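Local coordinates for hypothetical glycoside hydrolase (Bacteroides vulgatus, PDB 3S30), which is of unproven function but is probably a glycoside hydrolase or carbohydrate-binding protein with a galactose-binding-like beta-sandwich fold, at residues Pro218-Gly223 with Glu295-Tyr300. Numbering follows the deposited sequence.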
loop_
_atom_site.group_PDB
_atom_site.type_symbol
_atom_site.label_atom_id
_atom_site.label_comp_id
_atom_site.label_asym_id
_atom_site.label_seq_id
_atom_site.Cartn_x
_atom_site.Cartn_y
_atom_site.Cartn_z
ATOM N N PRO A 218 -2.845 -17.678 -0.113
ATOM C CA PRO A 218 -2.235 -17.076 -1.301
ATOM C C PRO A 218 -0.875 -17.668 -1.594
ATOM O O PRO A 218 -0.137 -17.995 -0.664
ATOM C CB PRO A 218 -2.094 -15.602 -0.918
ATOM C CG PRO A 218 -1.972 -15.600 0.555
ATOM C CD PRO A 218 -2.835 -16.752 1.038
ATOM N N ILE A 219 -0.543 -17.817 -2.872
ATOM C CA ILE A 219 0.769 -18.337 -3.243
ATOM C C ILE A 219 1.614 -17.308 -3.974
ATOM O O ILE A 219 2.822 -17.262 -3.776
ATOM C CB ILE A 219 0.699 -19.695 -4.024
ATOM C CG1 ILE A 219 -0.304 -19.652 -5.179
ATOM C CG2 ILE A 219 0.335 -20.831 -3.079
ATOM C CD1 ILE A 219 -0.445 -20.988 -5.891
ATOM N N LYS A 220 1.010 -16.465 -4.805
ATOM C CA LYS A 220 1.793 -15.414 -5.449
ATOM C C LYS A 220 1.023 -14.138 -5.749
ATOM O O LYS A 220 -0.215 -14.145 -5.911
ATOM C CB LYS A 220 2.527 -15.943 -6.694
ATOM C CG LYS A 220 1.656 -16.541 -7.760
ATOM C CD LYS A 220 2.481 -17.264 -8.831
ATOM C CE LYS A 220 2.831 -18.695 -8.405
ATOM N NZ LYS A 220 3.706 -19.408 -9.386
ATOM N N LEU A 221 1.777 -13.040 -5.766
ATOM C CA LEU A 221 1.258 -11.728 -6.114
ATOM C C LEU A 221 1.854 -11.355 -7.457
ATOM O O LEU A 221 3.073 -11.221 -7.583
ATOM C CB LEU A 221 1.646 -10.678 -5.045
ATOM C CG LEU A 221 1.143 -9.239 -5.284
ATOM C CD1 LEU A 221 -0.389 -9.149 -5.163
ATOM C CD2 LEU A 221 1.818 -8.249 -4.341
ATOM N N VAL A 222 1.002 -11.215 -8.467
ATOM C CA VAL A 222 1.470 -10.891 -9.800
ATOM C C VAL A 222 0.824 -9.581 -10.224
ATOM O O VAL A 222 -0.284 -9.278 -9.815
ATOM C CB VAL A 222 1.187 -12.033 -10.842
ATOM C CG1 VAL A 222 1.704 -13.382 -10.334
ATOM C CG2 VAL A 222 -0.278 -12.132 -11.169
ATOM N N GLY A 223 1.544 -8.812 -11.037
ATOM C CA GLY A 223 1.049 -7.555 -11.575
ATOM C C GLY A 223 2.087 -6.929 -12.482
ATOM O O GLY A 223 3.088 -7.558 -12.805
ATOM N N GLU A 295 6.321 -11.137 -10.149
ATOM C CA GLU A 295 5.725 -12.388 -9.696
ATOM C C GLU A 295 6.384 -12.793 -8.384
ATOM O O GLU A 295 7.426 -13.441 -8.392
ATOM C CB GLU A 295 5.890 -13.486 -10.759
ATOM C CG GLU A 295 5.242 -14.832 -10.385
ATOM C CD GLU A 295 5.446 -15.926 -11.440
ATOM O OE1 GLU A 295 5.696 -15.602 -12.624
ATOM O OE2 GLU A 295 5.354 -17.117 -11.076
ATOM N N LEU A 296 5.770 -12.406 -7.266
ATOM C CA LEU A 296 6.343 -12.635 -5.930
ATOM C C LEU A 296 5.694 -13.854 -5.289
ATOM O O LEU A 296 4.493 -13.858 -5.048
ATOM C CB LEU A 296 6.136 -11.400 -5.045
ATOM C CG LEU A 296 6.376 -10.031 -5.710
ATOM C CD1 LEU A 296 6.134 -8.898 -4.719
ATOM C CD2 LEU A 296 7.791 -9.946 -6.314
ATOM N N ASP A 297 6.478 -14.897 -5.032
ATOM C CA ASP A 297 5.964 -16.104 -4.368
ATOM C C ASP A 297 5.832 -15.861 -2.868
ATOM O O ASP A 297 6.728 -15.300 -2.236
ATOM C CB ASP A 297 6.896 -17.306 -4.591
ATOM C CG ASP A 297 6.884 -17.823 -6.036
ATOM O OD1 ASP A 297 5.871 -18.424 -6.466
ATOM O OD2 ASP A 297 7.912 -17.670 -6.729
ATOM N N PHE A 298 4.715 -16.290 -2.295
ATOM C CA PHE A 298 4.567 -16.300 -0.833
ATOM C C PHE A 298 5.504 -17.327 -0.200
ATOM O O PHE A 298 5.542 -18.490 -0.604
ATOM C CB PHE A 298 3.114 -16.557 -0.416
ATOM C CG PHE A 298 2.267 -15.318 -0.396
ATOM C CD1 PHE A 298 1.753 -14.787 -1.581
ATOM C CD2 PHE A 298 1.996 -14.660 0.803
ATOM C CE1 PHE A 298 0.968 -13.646 -1.567
ATOM C CE2 PHE A 298 1.215 -13.507 0.826
ATOM C CZ PHE A 298 0.704 -13.000 -0.358
ATOM N N ASN A 299 6.264 -16.863 0.788
ATOM C CA ASN A 299 7.201 -17.674 1.549
ATOM C C ASN A 299 6.573 -18.108 2.880
ATOM O O ASN A 299 6.566 -17.349 3.846
ATOM C CB ASN A 299 8.478 -16.853 1.789
ATOM C CG ASN A 299 9.645 -17.691 2.286
ATOM O OD1 ASN A 299 9.463 -18.813 2.773
ATOM N ND2 ASN A 299 10.863 -17.140 2.166
ATOM N N TYR A 300 6.032 -19.322 2.919
ATOM C CA TYR A 300 5.495 -19.909 4.168
ATOM C C TYR A 300 6.577 -20.597 4.988
ATOM O O TYR A 300 6.483 -20.667 6.213
ATOM C CB TYR A 300 4.414 -20.943 3.871
ATOM C CG TYR A 300 3.129 -20.370 3.344
ATOM C CD1 TYR A 300 3.016 -19.963 2.007
ATOM C CD2 TYR A 300 2.017 -20.240 4.169
ATOM C CE1 TYR A 300 1.822 -19.440 1.510
ATOM C CE2 TYR A 300 0.814 -19.724 3.679
ATOM C CZ TYR A 300 0.727 -19.324 2.348
ATOM O OH TYR A 300 -0.460 -18.817 1.872
#
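Leu221 and Leu296 form a hydrogen-bonded antiparallel pair, Leu221 N to Leu296 O at 2.9 Å and Leu296 N to Leu221 O at 3.0 Å. A further backbone bond runs from Phe298 N to Ile219 O, 2.6 Å. Along its other margin strand 218-228 pairs with 339-349, where Ile219 and Lys220 both face Val348 in a classic beta bulge.

The apolar part centres on Phe298, whose ring takes Pro218 CG over the middle of one face, a CH-pi contact 3.9 Å from the centroid. Ile219 O lies at the ring's edge, and Leu347, Ala250, Ala278 and Ala280 also touch this side chain. Replacing Phe298 by an alanine would probably leave the Pro218 ring without its aromatic partner and open a gap toward Leu347 and Ala250. Tyr300 comes up beside Phe298, and its hydroxyl donates to Pro218 O at 2.7 Å, the acceptor lying in the plane of the phenol ring.

On the face bearing Lys220, Glu295 and Asp297, the lysine's bend at chi3 (84°) turns CE toward Asp297 OD1, and NZ forms a salt bridge to Glu295 OE2 at 3.3 Å, met on its anti side. Asp297 OD1 is a long second partner, while Glu295 OE1 pairs with Arg293.

The chemistry is thus divided: charges link the strands on the more exposed face, while the buried Phe298 and Pro218 close the end of the pairing against strand 247-254, consistent with a sandwich interior.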